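Local coordinates for protein putative epimerase (Burkholderia cenocepacia, PDB 4LW8) that probably acts as an NAD(P)-dependent sugar epimerase or dehydratase of the extended short-chain dehydrogenase/reductase type, in lipopolysaccharide O-antigen biosynthesis, at residues A[163-166]-A[167-171]. Residues are numbered along the deposited sequence; the frame is centred on the assembly and turned at random. Where two conformers were deposited one is given.
Sequences SKLA and MEYAA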
loop_
_atom_site.group_PDB
_atom_site.type_symbol
_atom_site.label_atom_id
_atom_site.label_comp_id
_atom_site.label_asym_id
_atom_site.label_seq_id
_atom_site.Cartn_x
_atom_site.Cartn_y
_atom_site.Cartn_z
ATOM N N SER A 163 3.294 -4.086 -2.695
ATOM C CA SER A 163 3.286 -3.041 -3.726
ATOM C C SER A 163 2.103 -3.231 -4.671
ATOM O O SER A 163 1.530 -2.248 -5.150
ATOM C CB SER A 163 4.624 -3.005 -4.506
ATOM O OG SER A 163 4.720 -4.002 -5.522
ATOM N N LYS A 164 1.722 -4.483 -4.927
ATOM C CA LYS A 164 0.550 -4.763 -5.775
ATOM C C LYS A 164 -0.745 -4.324 -5.093
ATOM O O LYS A 164 -1.629 -3.734 -5.725
ATOM C CB LYS A 164 0.476 -6.252 -6.130
ATOM C CG LYS A 164 1.459 -6.692 -7.224
ATOM C CD LYS A 164 1.103 -6.016 -8.555
ATOM C CE LYS A 164 1.749 -6.700 -9.736
ATOM N NZ LYS A 164 1.377 -5.992 -10.998
ATOM N N LEU A 165 -0.851 -4.603 -3.800
ATOM C CA LEU A 165 -2.003 -4.170 -3.023
ATOM C C LEU A 165 -2.071 -2.644 -2.977
ATOM O O LEU A 165 -3.140 -2.048 -3.138
ATOM C CB LEU A 165 -1.937 -4.731 -1.596
ATOM C CG LEU A 165 -3.143 -4.425 -0.721
ATOM C CD1 LEU A 165 -4.382 -5.027 -1.374
ATOM C CD2 LEU A 165 -2.959 -4.953 0.732
ATOM N N ALA A 166 -0.917 -2.017 -2.766
ATOM C CA ALA A 166 -0.842 -0.565 -2.704
ATOM C C ALA A 166 -1.242 0.023 -4.053
ATOM O O ALA A 166 -1.914 1.051 -4.114
ATOM C CB ALA A 166 0.558 -0.119 -2.306
ATOM N N MET A 167 -0.842 -0.646 -5.135
ATOM C CA MET A 167 -1.239 -0.224 -6.474
ATOM C C MET A 167 -2.764 -0.186 -6.583
ATOM O O MET A 167 -3.335 0.763 -7.141
ATOM C CB MET A 167 -0.651 -1.154 -7.545
ATOM C CG MET A 167 -1.057 -0.776 -8.974
ATOM S SD MET A 167 -0.954 -2.130 -10.175
ATOM C CE MET A 167 -2.251 -3.185 -9.510
ATOM N N GLU A 168 -3.430 -1.208 -6.044
ATOM C CA GLU A 168 -4.889 -1.249 -6.128
ATOM C C GLU A 168 -5.483 -0.017 -5.453
ATOM O O GLU A 168 -6.374 0.639 -6.023
ATOM C CB GLU A 168 -5.473 -2.518 -5.492
ATOM C CG GLU A 168 -5.041 -3.859 -6.110
ATOM C CD GLU A 168 -5.752 -5.044 -5.445
ATOM O OE1 GLU A 168 -6.643 -4.807 -4.605
ATOM O OE2 GLU A 168 -5.408 -6.213 -5.735
ATOM N N TYR A 169 -5.002 0.305 -4.248
ATOM C CA TYR A 169 -5.572 1.435 -3.509
ATOM C C TYR A 169 -5.235 2.748 -4.217
ATOM O O TYR A 169 -6.081 3.632 -4.305
ATOM C CB TYR A 169 -5.081 1.468 -2.056
ATOM C CG TYR A 169 -5.799 0.481 -1.140
ATOM C CD1 TYR A 169 -7.115 0.694 -0.746
ATOM C CD2 TYR A 169 -5.159 -0.682 -0.700
ATOM C CE1 TYR A 169 -7.767 -0.201 0.095
ATOM C CE2 TYR A 169 -5.808 -1.591 0.108
ATOM C CZ TYR A 169 -7.105 -1.343 0.505
ATOM O OH TYR A 169 -7.733 -2.241 1.312
ATOM N N ALA A 170 -4.009 2.866 -4.735
ATOM C CA ALA A 170 -3.607 4.082 -5.450
ATOM C C ALA A 170 -4.461 4.270 -6.698
ATOM O O ALA A 170 -4.855 5.381 -7.031
ATOM C CB ALA A 170 -2.118 4.027 -5.834
ATOM N N ALA A 171 -4.774 3.170 -7.363
ATOM C CA ALA A 171 -5.560 3.236 -8.594
ATOM C C ALA A 171 -7.013 3.665 -8.354
ATOM O O ALA A 171 -7.608 4.369 -9.166
ATOM C CB ALA A 171 -5.514 1.895 -9.317
#
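The phenol ring of Tyr169 stands beside the Leu165 side chain one turn earlier, the two pointing the same way from the helix. Ring atom CE2 lies 4.0 Å from Leu165 CG, and CD1 of the same leucine reaches this corner too. Closer to the ring's attachment, Tyr169 CD2 lies 3.4 Å from Leu165 O, which approaches obliquely. With CG anti to its own carbonyl carbon (chi1 -79°), Tyr169 leans back over the preceding turn. In the second subunit, Pro156 packs against this tyrosine, Tyr169 against Leu165, and Ala166 against its own counterpart, the small Ala166.

The Glu168 side chain passes Leu165 at a slant, bringing carboxylate oxygen OE1 to 3.9 Å from Leu165 CD1. Before reaching it, the chain runs past backbone oxygens, with Glu168 CG 3.4 Å from Lys164 O. Both carboxylate oxygens are engaged beyond the helix, OE1 in a salt bridge with Arg184 and OE2 in a hydrogen bond with Ser135, which fixes the rotation of the group and should stabilise its negative charge.

Successive i to i+4 backbone bonds hold the turns together. Met167 N donates to Ser163 O at 2.9 Å, and Ala170 N gives a straighter bond to Ala166 O at 2.8 Å (N-H...O 164°). Ser163 OG is hydrogen-bonded to Asn110 ND2 on helix 103-122 and to Tyr160 O, while Lys164 NZ is hydrogen-bonded to Ala134 O.

Tyr160 and Lys164 have the spacing of the YxxxK signature of short-chain dehydrogenases/reductases and are probably the catalytic pair here. Helix 159-172 would thus carry active-site residues near its start and, along its flank, part of the subunit interface, as in the dimeric Rossmann-fold epimerases of this family.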